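Local structure of ADP-ribosylating toxin CARDS (Mycoplasma pneumoniae, 4TLV) at residues A[124-129]-A[473-478]; A[441-446]-A[583-588]; A[494-499]-A[551-556]; A[529-534]-A[545-550]. The protein transfers the ADP-ribosyl group of NAD+ to multiple target proteins and elicits vacuolization and epithelial damage in host cells as a virulence factor. All coordinates share one frame; numbering follows the deposited sequence.

In the fold
All four contacts reach the antiparallel sheet of the D3 beta-trefoil domain. Contact 1 is buried and joins two domains: a helix end of the mART domain meets strand 473-476 of D3, mainly through one arginine. Contact 2 is also buried. It pairs strand 441-443, the neighbour of 473-476, with the C-terminal tail by aliphatic packing and one backbone bond. Contact 3 is buried, about 28 Å from the chain centre to its own centre, and rests on side-chain amides around one backbone oxygen, with leucine packing beside them. Contact 4 lies at the surface and is the most strongly charged. Its Ile546 probably bonds by backbone to Leu555 of contact 3 and touches Leu446 of contact 2.

Contact 1 of 4, residues A[124-129]-A[473-478]; sequences ALRTSF and IFYDLK
Arg126, the last residue of helix 115-126 in the mART domain, reaches across to Tyr475 and Leu477 of D3. Its CG is anti to the carbonyl carbon (chi1 -79°), and the chain then runs extended from CG to NE. This carries NE alongside Leu477, and the guanidinium lies beside the tyrosine hydroxyl. NH2 donates to Tyr475 OH at 2.9 Å, with the oxygen tilted from the guanidinium plane. The guanidinium meets the ring edge rather than its face, and the two planes stand nearly perpendicular, 85° apart. Arg126 NH1 is also hydrogen-bonded to Ser480 OG, and Tyr475 OH is also bonded to the backbone oxygen of Trp526.

Leu477 adds both an apolar and a polar touch. Its CD2 lies over one guanidinium face, off toward the rim, 3.8 Å from Arg126 NE. Its other methyl, CD1, is 3.6 Å from Arg126 O. The backbone oxygen of Leu477 takes a weak bond from Arg126 NH1 at 3.3 Å. Beyond the helix end, Thr127 CG2 packs on Lys478 CG at 4.0 Å, the two side chains crossing at about a right angle. On the D3 side, Asp476 OD1 accepts from Lys478 N in an Asx turn that shapes the chain after the strand.

Arg126 NH2 serves both Tyr475 OH and, in a salt bridge, Glu97 of the mART domain. The buried charge is probably balanced by Glu97 within its own domain. The contact itself joins the domains by polar bonds to neutral oxygens, with Leu477 packed over the guanidinium.

Contact 2 of 4, residues A[441-446]-A[583-588]; sequences FVDVQL and LVKDGF
Leu583 meets Leu446 through backbone atoms: its carbonyl oxygen lies 3.2 Å from Leu446 CA, a CA-H...O contact. Val584 follows with its CG1 between two neighbours. This methyl is 3.9 Å from Val444 CB and 4.1 Å from Leu446 CD2, and the valine lies side by side with both residues, pointing the same way. The same CG1 sits over the centre of the Phe588 ring within its own segment.

Lys585 makes the one hydrogen bond between the segments, from its N to Val444 O at 3.0 Å. Farther out, its CD lies 3.5 Å from Asp443 O and 3.8 Å from Gln445 OE1. The Asp443 carboxylate is bonded to Gly471 N, and the Gln445 amide nitrogen to Thr468 O.

A type II turn from Lys585 to Phe588 then reverses the tail, with Gly587 at a positive phi. It brings Phe588 back to strand 441-443. Phe588 CB packs on Val442 CG1 at 3.8 Å, and its CD2 touches Val444 CG1 obliquely. Phe528 of strand 526-529 also meets the ring.

The chemistry is chiefly aliphatic and aromatic. It implies that the C-terminal tail of D3 is joined to strand 441-443 and the residues after it mostly by apolar packing, with one backbone hydrogen bond between the segments and two CA-H...O contacts.

Contact 3 of 4, residues A[494-499]-A[551-556]; sequences LHNKLN and DNQQLK
Gln553 turns its amide toward Leu498 by a bend at chi2 (91°), after CG leaves anti to the carbonyl carbon. Asn496 has its CG anti to the backbone N (chi1 166°), toward Gln553, and both amide nitrogens bind Leu498 O. Gln553 NE2 donates to Leu498 O at 2.8 Å, the one hydrogen bond between the segments, with the donor tilted from the carbonyl plane. Within its own segment, Asn496 ND2 also reaches Leu498 O at 2.8 Å, in the carbonyl plane and on a lone pair.

The two amide nitrogens are 3.3 Å apart, Asn496 ND2 to Gln553 NE2. Both are donors, so they do not bond each other. The side chains cross at about a right angle, with the amide planes 54° apart. Gln553 OE1 turns back within its own segment and accepts from Asp551 N at 2.9 Å. Asn496 OD1 is bonded to Ser569, and its ND2 has a second acceptor in Asn523.

Apolar packing flanks the amides. Leu498 CD2 lies against Gln553 CG at 3.7 Å. Leu494 and Leu555 meet tip to tip, CD2 to CD2, at 4.1 Å, joining strands 490-495 and 554-558 of the trefoil.

Two hydrogen bonds on Leu498 O satisfy this carbonyl in a buried setting. The chemistry implies that the loop after strand 490-495 is probably held by the two amides, whose oxygens and nitrogens have different partners.

Contact 4 of 4, residues A[529-534]-A[545-550]; sequences SRDDLT and HIRCYA
An antiparallel strand pair at the edge of the D3 beta-trefoil sheet brings Ser529 opposite His545, just before a type II' turn from Arg530 to Leu533. The two residues form a hydrogen-bonded pair. Ser529 N donates to His545 O at 2.8 Å, and His545 N returns a bond to Ser529 O at 3.0 Å. The turn folds Asp531 and Leu533 back onto the His545 side chain.

Leu533 CD1 lies over the centre of the imidazole face, 4.0 Å from the ring centroid, in a CH-pi contact. Leu533 CD2 touches His545 NE2 at 3.7 Å. Asp531 meets the ring at its edge instead. His545 ND1 donates to Asp531 OD2 at 2.6 Å, nearly in the ring plane and at an N-H...O angle of 166°. This carboxylate bond fixes the rotation of the imidazole. It might favour protonation of the ring, though Arg547 on the same oxygen would oppose it.

Arg547 comes tip to tip with the same aspartate. Its chain is extended from CG to NE, and the salt bridge runs from NH1 to OD2. A weak bond from NH2 joins it. The carboxylate and guanidinium planes are 77° apart. Contacts to the mART side come from Asp101, bonded to Ser529 OG, and Gln105, bonded to Asp531 OD1. Asp531 OD2 thus takes His545 ND1 on its anti lone pair and Arg547 NH1, at 2.9 Å, on its syn lone pair.

Contact 1 of 4, residues A[124-129]-A[473-478]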
# COMPACT_ATOMS: atom_id res chain seq x y z
N ALA A 124 -12.28 -4.95 -2.94
CA ALA A 124 -11.69 -5.49 -1.72
C ALA A 124 -10.17 -5.65 -1.84
O ALA A 124 -9.43 -5.28 -0.93
CB ALA A 124 -12.34 -6.81 -1.35
N LEU A 125 -9.70 -6.20 -2.96
CA LEU A 125 -8.26 -6.36 -3.19
C LEU A 125 -7.55 -4.99 -3.17
O LEU A 125 -6.44 -4.86 -2.65
CB LEU A 125 -8.02 -7.02 -4.54
CG LEU A 125 -6.58 -7.16 -5.03
CD1 LEU A 125 -5.76 -7.94 -4.00
CD2 LEU A 125 -6.57 -7.86 -6.38
N ARG A 126 -8.20 -3.99 -3.77
CA ARG A 126 -7.63 -2.65 -3.92
C ARG A 126 -7.53 -1.88 -2.61
O ARG A 126 -6.67 -1.02 -2.43
CB ARG A 126 -8.51 -1.82 -4.85
CG ARG A 126 -8.33 -2.12 -6.33
CD ARG A 126 -9.30 -1.21 -7.11
NE ARG A 126 -8.87 -1.04 -8.49
CZ ARG A 126 -9.35 -0.12 -9.30
NH1 ARG A 126 -10.30 0.72 -8.86
NH2 ARG A 126 -8.89 -0.02 -10.54
N THR A 127 -8.46 -2.17 -1.71
CA THR A 127 -8.59 -1.39 -0.50
C THR A 127 -8.23 -2.27 0.69
O THR A 127 -7.05 -2.32 1.10
CB THR A 127 -9.98 -0.69 -0.40
OG1 THR A 127 -11.03 -1.67 -0.37
CG2 THR A 127 -10.19 0.23 -1.61
N SER A 128 -9.19 -3.04 1.17
CA SER A 128 -9.04 -3.89 2.37
C SER A 128 -7.78 -4.77 2.45
O SER A 128 -7.14 -4.83 3.51
CB SER A 128 -10.28 -4.77 2.57
OG SER A 128 -11.43 -3.96 2.69
N PHE A 129 -7.47 -5.50 1.37
CA PHE A 129 -6.33 -6.41 1.40
C PHE A 129 -5.04 -5.88 0.79
O PHE A 129 -4.02 -6.56 0.82
CB PHE A 129 -6.68 -7.73 0.69
CG PHE A 129 -7.89 -8.41 1.26
CD1 PHE A 129 -7.88 -8.90 2.56
CD2 PHE A 129 -9.03 -8.58 0.49
CE1 PHE A 129 -8.99 -9.55 3.09
CE2 PHE A 129 -10.16 -9.22 1.02
CZ PHE A 129 -10.13 -9.71 2.33
N ILE A 473 -0.79 13.93 -9.33
CA ILE A 473 -1.85 13.27 -10.06
C ILE A 473 -2.04 11.89 -9.48
O ILE A 473 -1.09 11.11 -9.40
CB ILE A 473 -1.52 13.18 -11.58
CG1 ILE A 473 -1.13 14.57 -12.10
CG2 ILE A 473 -2.71 12.59 -12.33
CD1 ILE A 473 -1.03 14.71 -13.62
N PHE A 474 -3.27 11.60 -9.09
CA PHE A 474 -3.60 10.43 -8.30
C PHE A 474 -4.75 9.64 -8.88
O PHE A 474 -5.56 10.16 -9.63
CB PHE A 474 -4.01 10.85 -6.89
CG PHE A 474 -2.94 11.56 -6.13
CD1 PHE A 474 -2.79 12.94 -6.24
CD2 PHE A 474 -2.08 10.86 -5.29
CE1 PHE A 474 -1.82 13.61 -5.54
CE2 PHE A 474 -1.09 11.54 -4.58
CZ PHE A 474 -0.98 12.93 -4.70
N TYR A 475 -4.80 8.37 -8.50
CA TYR A 475 -5.93 7.52 -8.84
C TYR A 475 -6.55 7.03 -7.55
O TYR A 475 -5.84 6.47 -6.70
CB TYR A 475 -5.40 6.35 -9.67
CG TYR A 475 -6.44 5.38 -10.21
CD1 TYR A 475 -7.24 5.72 -11.30
CD2 TYR A 475 -6.55 4.11 -9.70
CE1 TYR A 475 -8.16 4.81 -11.83
CE2 TYR A 475 -7.46 3.19 -10.22
CZ TYR A 475 -8.26 3.54 -11.29
OH TYR A 475 -9.14 2.61 -11.81
N ASP A 476 -7.84 7.26 -7.36
CA ASP A 476 -8.53 6.82 -6.15
C ASP A 476 -9.02 5.40 -6.33
O ASP A 476 -9.95 5.16 -7.09
CB ASP A 476 -9.72 7.72 -5.82
CG ASP A 476 -10.54 7.17 -4.67
OD1 ASP A 476 -9.95 6.48 -3.79
OD2 ASP A 476 -11.76 7.38 -4.66
N LEU A 477 -8.39 4.46 -5.63
CA LEU A 477 -8.76 3.05 -5.79
C LEU A 477 -10.18 2.74 -5.33
O LEU A 477 -10.75 1.72 -5.73
CB LEU A 477 -7.77 2.16 -5.03
CG LEU A 477 -6.36 2.11 -5.63
CD1 LEU A 477 -5.39 1.48 -4.61
CD2 LEU A 477 -6.34 1.36 -6.98
N LYS A 478 -10.76 3.56 -4.46
CA LYS A 478 -12.13 3.29 -4.01
C LYS A 478 -13.14 3.48 -5.14
O LYS A 478 -14.10 2.73 -5.24
CB LYS A 478 -12.54 4.19 -2.83
CG LYS A 478 -11.91 3.83 -1.50
CD LYS A 478 -12.37 4.81 -0.40
CE LYS A 478 -13.70 4.40 0.20
NZ LYS A 478 -14.08 5.28 1.36

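Contact 2 of 4, residues A[441-446]-A[583-588]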
# COMPACT_ATOMS: atom_id res chain seq x y z
N PHE A 441 -5.39 6.46 -2.19
CA PHE A 441 -4.92 7.18 -3.38
C PHE A 441 -3.59 6.62 -3.86
O PHE A 441 -2.67 6.43 -3.06
CB PHE A 441 -4.72 8.67 -3.07
CG PHE A 441 -5.90 9.33 -2.42
CD1 PHE A 441 -7.20 8.92 -2.69
CD2 PHE A 441 -5.70 10.41 -1.55
CE1 PHE A 441 -8.29 9.56 -2.09
CE2 PHE A 441 -6.79 11.05 -0.96
CZ PHE A 441 -8.08 10.63 -1.23
N VAL A 442 -3.48 6.38 -5.17
CA VAL A 442 -2.21 5.99 -5.79
C VAL A 442 -1.64 7.18 -6.54
O VAL A 442 -2.37 7.85 -7.29
CB VAL A 442 -2.36 4.84 -6.82
CG1 VAL A 442 -0.99 4.45 -7.39
CG2 VAL A 442 -3.04 3.63 -6.18
N ASP A 443 -0.37 7.48 -6.32
CA ASP A 443 0.32 8.52 -7.10
C ASP A 443 0.64 7.93 -8.47
O ASP A 443 1.44 7.00 -8.58
CB ASP A 443 1.60 8.97 -6.39
CG ASP A 443 2.30 10.15 -7.09
OD1 ASP A 443 1.98 10.46 -8.25
OD2 ASP A 443 3.18 10.77 -6.45
N VAL A 444 -0.05 8.41 -9.51
CA VAL A 444 0.14 7.83 -10.85
C VAL A 444 0.99 8.74 -11.74
O VAL A 444 1.50 8.30 -12.77
CB VAL A 444 -1.21 7.47 -11.52
CG1 VAL A 444 -1.88 6.28 -10.80
CG2 VAL A 444 -2.16 8.68 -11.57
N GLN A 445 1.15 10.00 -11.34
CA GLN A 445 2.12 10.85 -12.01
C GLN A 445 1.97 10.82 -13.56
O GLN A 445 2.96 10.68 -14.28
CB GLN A 445 3.52 10.40 -11.60
CG GLN A 445 4.62 11.42 -11.78
CD GLN A 445 5.95 10.99 -11.16
OE1 GLN A 445 6.20 9.79 -10.97
NE2 GLN A 445 6.80 11.96 -10.86
N LEU A 446 0.74 10.94 -14.05
CA LEU A 446 0.47 10.75 -15.49
C LEU A 446 1.22 11.77 -16.33
O LEU A 446 1.34 12.92 -15.95
CB LEU A 446 -1.02 10.85 -15.82
CG LEU A 446 -1.95 9.94 -15.01
CD1 LEU A 446 -3.37 10.13 -15.50
CD2 LEU A 446 -1.51 8.47 -15.10
N LEU A 583 2.35 7.84 -19.75
CA LEU A 583 3.31 7.46 -18.71
C LEU A 583 2.59 7.33 -17.38
O LEU A 583 1.80 8.21 -17.01
CB LEU A 583 4.40 8.53 -18.56
CG LEU A 583 5.41 8.69 -19.69
CD1 LEU A 583 6.20 9.98 -19.49
CD2 LEU A 583 6.34 7.50 -19.69
N VAL A 584 2.89 6.26 -16.64
CA VAL A 584 2.34 6.03 -15.30
C VAL A 584 3.48 5.61 -14.36
O VAL A 584 4.36 4.83 -14.75
CB VAL A 584 1.27 4.91 -15.30
CG1 VAL A 584 0.41 4.99 -14.02
CG2 VAL A 584 0.36 5.01 -16.53
N LYS A 585 3.45 6.11 -13.13
CA LYS A 585 4.52 5.84 -12.18
C LYS A 585 4.79 4.33 -12.05
O LYS A 585 3.87 3.54 -11.84
CB LYS A 585 4.17 6.46 -10.82
CG LYS A 585 5.21 6.24 -9.70
CD LYS A 585 4.91 7.17 -8.50
CE LYS A 585 5.68 6.76 -7.23
NZ LYS A 585 7.14 6.74 -7.48
N ASP A 586 6.04 3.92 -12.17
CA ASP A 586 6.38 2.51 -12.03
C ASP A 586 5.86 1.97 -10.72
O ASP A 586 6.10 2.57 -9.68
CB ASP A 586 7.90 2.31 -12.03
CG ASP A 586 8.44 2.00 -13.40
OD1 ASP A 586 8.65 2.95 -14.18
OD2 ASP A 586 8.65 0.80 -13.69
N GLY A 587 5.18 0.82 -10.77
CA GLY A 587 4.69 0.15 -9.57
C GLY A 587 3.33 0.59 -9.08
O GLY A 587 2.85 0.12 -8.05
N PHE A 588 2.70 1.51 -9.81
CA PHE A 588 1.41 2.05 -9.41
C PHE A 588 0.35 0.95 -9.28
O PHE A 588 -0.60 1.11 -8.53
CB PHE A 588 0.92 3.10 -10.42
CG PHE A 588 0.30 2.49 -11.65
CD1 PHE A 588 1.11 1.95 -12.65
CD2 PHE A 588 -1.07 2.43 -11.78
CE1 PHE A 588 0.54 1.37 -13.78
CE2 PHE A 588 -1.65 1.84 -12.90
CZ PHE A 588 -0.85 1.32 -13.90

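Contact 3 of 4, residues A[494-499]-A[551-556]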
# COMPACT_ATOMS: atom_id res chain seq x y z
N LEU A 494 -10.60 14.10 -13.56
CA LEU A 494 -10.56 13.89 -15.01
C LEU A 494 -11.93 13.42 -15.46
O LEU A 494 -12.47 12.43 -14.95
CB LEU A 494 -9.49 12.84 -15.36
CG LEU A 494 -9.31 12.53 -16.86
CD1 LEU A 494 -8.89 13.80 -17.60
CD2 LEU A 494 -8.30 11.43 -17.06
N HIS A 495 -12.52 14.16 -16.40
CA HIS A 495 -13.90 13.91 -16.81
C HIS A 495 -14.03 13.65 -18.32
O HIS A 495 -13.56 14.44 -19.14
CB HIS A 495 -14.80 15.09 -16.41
CG HIS A 495 -16.24 14.90 -16.75
ND1 HIS A 495 -16.92 15.75 -17.60
CD2 HIS A 495 -17.14 13.97 -16.35
CE1 HIS A 495 -18.18 15.34 -17.71
NE2 HIS A 495 -18.33 14.26 -16.97
N ASN A 496 -14.70 12.55 -18.67
CA ASN A 496 -14.94 12.23 -20.08
C ASN A 496 -16.17 12.98 -20.56
O ASN A 496 -17.13 13.09 -19.82
CB ASN A 496 -15.17 10.72 -20.23
CG ASN A 496 -15.75 10.36 -21.60
OD1 ASN A 496 -14.92 10.44 -22.62
ND2 ASN A 496 -16.92 10.01 -21.73
N LYS A 497 -16.16 13.49 -21.78
CA LYS A 497 -17.34 14.18 -22.33
C LYS A 497 -17.94 13.41 -23.51
O LYS A 497 -19.11 13.57 -23.85
CB LYS A 497 -16.99 15.60 -22.78
CG LYS A 497 -16.52 16.50 -21.66
CD LYS A 497 -15.88 17.78 -22.20
CE LYS A 497 -16.89 18.64 -22.93
NZ LYS A 497 -16.39 20.05 -23.07
N LEU A 498 -17.10 12.59 -24.14
CA LEU A 498 -17.49 11.82 -25.32
C LEU A 498 -18.55 10.76 -25.06
O LEU A 498 -18.46 9.99 -24.10
CB LEU A 498 -16.26 11.15 -25.94
CG LEU A 498 -16.48 10.24 -27.16
CD1 LEU A 498 -16.88 11.09 -28.37
CD2 LEU A 498 -15.24 9.42 -27.46
N ASN A 499 -19.55 10.72 -25.93
CA ASN A 499 -20.52 9.63 -25.92
C ASN A 499 -21.06 9.34 -27.33
O ASN A 499 -20.64 9.99 -28.29
CB ASN A 499 -21.67 9.92 -24.96
CG ASN A 499 -22.42 11.19 -25.32
OD1 ASN A 499 -22.77 11.40 -26.49
ND2 ASN A 499 -22.67 12.04 -24.33
N ASP A 551 -17.98 3.94 -21.64
CA ASP A 551 -18.15 3.28 -22.93
C ASP A 551 -16.79 3.00 -23.56
O ASP A 551 -16.65 2.99 -24.78
CB ASP A 551 -19.01 4.15 -23.88
CG ASP A 551 -19.58 3.36 -25.06
OD1 ASP A 551 -19.68 2.11 -24.98
OD2 ASP A 551 -19.93 3.99 -26.08
N ASN A 552 -15.78 2.80 -22.71
CA ASN A 552 -14.42 2.51 -23.17
C ASN A 552 -13.78 3.57 -24.05
O ASN A 552 -12.92 3.27 -24.87
CB ASN A 552 -14.34 1.14 -23.82
CG ASN A 552 -14.56 0.04 -22.84
OD1 ASN A 552 -14.14 0.17 -21.68
ND2 ASN A 552 -15.22 -1.03 -23.25
N GLN A 553 -14.19 4.82 -23.85
CA GLN A 553 -13.54 5.94 -24.51
C GLN A 553 -12.10 5.99 -24.08
O GLN A 553 -11.81 5.85 -22.88
CB GLN A 553 -14.22 7.26 -24.13
CG GLN A 553 -15.71 7.32 -24.46
CD GLN A 553 -16.62 6.84 -23.32
OE1 GLN A 553 -16.23 6.06 -22.45
NE2 GLN A 553 -17.86 7.32 -23.34
N GLN A 554 -11.20 6.19 -25.04
CA GLN A 554 -9.77 6.10 -24.79
C GLN A 554 -9.06 7.45 -24.67
O GLN A 554 -9.17 8.32 -25.54
CB GLN A 554 -9.06 5.24 -25.85
CG GLN A 554 -7.61 4.96 -25.48
CD GLN A 554 -6.90 4.04 -26.47
OE1 GLN A 554 -7.52 3.52 -27.40
NE2 GLN A 554 -5.60 3.84 -26.27
N LEU A 555 -8.32 7.60 -23.58
CA LEU A 555 -7.54 8.81 -23.34
C LEU A 555 -6.34 8.87 -24.27
O LEU A 555 -5.57 7.91 -24.35
CB LEU A 555 -7.05 8.84 -21.88
CG LEU A 555 -6.48 10.17 -21.38
CD1 LEU A 555 -7.60 11.23 -21.38
CD2 LEU A 555 -5.88 10.02 -19.99
N LYS A 556 -6.19 9.99 -24.98
CA LYS A 556 -5.01 10.22 -25.81
C LYS A 556 -4.59 11.69 -25.78
O LYS A 556 -5.30 12.53 -25.23
CB LYS A 556 -5.27 9.79 -27.26
CG LYS A 556 -5.68 8.34 -27.42
CD LYS A 556 -5.60 7.93 -28.89
CE LYS A 556 -6.38 6.65 -29.16
NZ LYS A 556 -6.39 6.33 -30.62

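Contact 4 of 4, residues A[529-534]-A[545-550]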
# COMPACT_ATOMS: atom_id res chain seq x y z
N SER A 529 -4.82 -0.16 -19.01
CA SER A 529 -4.73 -1.35 -19.88
C SER A 529 -3.31 -1.55 -20.37
O SER A 529 -2.67 -0.61 -20.83
CB SER A 529 -5.61 -1.20 -21.13
OG SER A 529 -6.96 -0.96 -20.78
N ARG A 530 -2.83 -2.79 -20.30
CA ARG A 530 -1.52 -3.12 -20.84
C ARG A 530 -1.59 -3.37 -22.35
O ARG A 530 -0.65 -3.07 -23.06
CB ARG A 530 -0.93 -4.35 -20.11
CG ARG A 530 -0.66 -4.13 -18.61
CD ARG A 530 -0.34 -5.46 -17.92
NE ARG A 530 0.86 -6.07 -18.49
CZ ARG A 530 2.10 -5.84 -18.06
NH1 ARG A 530 2.31 -5.05 -17.01
NH2 ARG A 530 3.12 -6.43 -18.66
N ASP A 531 -2.72 -3.91 -22.80
CA ASP A 531 -2.92 -4.30 -24.20
C ASP A 531 -1.68 -4.98 -24.77
O ASP A 531 -1.17 -5.92 -24.17
CB ASP A 531 -3.39 -3.09 -25.04
CG ASP A 531 -4.77 -2.55 -24.59
OD1 ASP A 531 -5.67 -3.35 -24.28
OD2 ASP A 531 -4.94 -1.32 -24.54
N ASP A 532 -1.18 -4.51 -25.92
CA ASP A 532 0.01 -5.11 -26.53
C ASP A 532 1.25 -4.24 -26.37
O ASP A 532 2.20 -4.36 -27.12
CB ASP A 532 -0.22 -5.37 -28.03
CG ASP A 532 -1.28 -6.42 -28.29
OD1 ASP A 532 -1.26 -7.48 -27.62
OD2 ASP A 532 -2.14 -6.20 -29.18
N LEU A 533 1.22 -3.34 -25.39
CA LEU A 533 2.36 -2.47 -25.13
C LEU A 533 3.58 -3.25 -24.70
O LEU A 533 3.46 -4.26 -24.00
CB LEU A 533 2.02 -1.45 -24.03
CG LEU A 533 0.94 -0.45 -24.45
CD1 LEU A 533 0.46 0.39 -23.26
CD2 LEU A 533 1.48 0.42 -25.56
N THR A 534 4.75 -2.76 -25.10
CA THR A 534 6.00 -3.28 -24.58
C THR A 534 6.25 -2.62 -23.22
O THR A 534 6.35 -1.40 -23.12
CB THR A 534 7.16 -3.01 -25.56
OG1 THR A 534 6.83 -3.60 -26.83
CG2 THR A 534 8.48 -3.61 -25.05
N HIS A 545 -2.33 2.19 -21.70
CA HIS A 545 -3.52 2.83 -22.25
C HIS A 545 -4.49 3.12 -21.10
O HIS A 545 -4.51 2.41 -20.10
CB HIS A 545 -4.18 1.94 -23.30
CG HIS A 545 -3.34 1.74 -24.53
ND1 HIS A 545 -3.42 0.62 -25.32
CD2 HIS A 545 -2.38 2.52 -25.08
CE1 HIS A 545 -2.56 0.72 -26.32
NE2 HIS A 545 -1.92 1.86 -26.20
N ILE A 546 -5.28 4.18 -21.25
CA ILE A 546 -6.26 4.55 -20.23
C ILE A 546 -7.63 4.70 -20.88
O ILE A 546 -7.76 5.39 -21.89
CB ILE A 546 -5.85 5.85 -19.48
CG1 ILE A 546 -4.50 5.65 -18.78
CG2 ILE A 546 -6.93 6.26 -18.47
CD1 ILE A 546 -3.94 6.89 -18.11
N ARG A 547 -8.63 4.03 -20.33
CA ARG A 547 -9.98 4.06 -20.89
C ARG A 547 -11.01 4.41 -19.82
O ARG A 547 -10.81 4.14 -18.63
CB ARG A 547 -10.34 2.71 -21.50
CG ARG A 547 -9.54 2.38 -22.76
CD ARG A 547 -9.99 1.07 -23.40
NE ARG A 547 -9.29 0.86 -24.67
CZ ARG A 547 -8.08 0.31 -24.78
NH1 ARG A 547 -7.43 -0.10 -23.70
NH2 ARG A 547 -7.53 0.16 -25.98
N CYS A 548 -12.12 4.99 -20.25
CA CYS A 548 -13.19 5.38 -19.35
C CYS A 548 -14.18 4.23 -19.18
O CYS A 548 -14.51 3.54 -20.15
CB CYS A 548 -13.88 6.64 -19.91
SG CYS A 548 -15.32 7.19 -19.01
N TYR A 549 -14.65 3.99 -17.96
CA TYR A 549 -15.65 2.94 -17.72
C TYR A 549 -16.91 3.10 -18.58
O TYR A 549 -17.53 2.11 -18.96
CB TYR A 549 -16.15 2.96 -16.28
CG TYR A 549 -15.32 2.24 -15.21
CD1 TYR A 549 -13.97 2.51 -15.04
CD2 TYR A 549 -15.94 1.38 -14.32
CE1 TYR A 549 -13.23 1.88 -14.01
CE2 TYR A 549 -15.22 0.75 -13.30
CZ TYR A 549 -13.87 1.01 -13.16
OH TYR A 549 -13.18 0.40 -12.12
N ALA A 550 -17.33 4.34 -18.80
CA ALA A 550 -18.65 4.59 -19.39
C ALA A 550 -18.89 3.80 -20.68
O ALA A 550 -19.88 3.08 -20.79
CB ALA A 550 -18.87 6.09 -19.63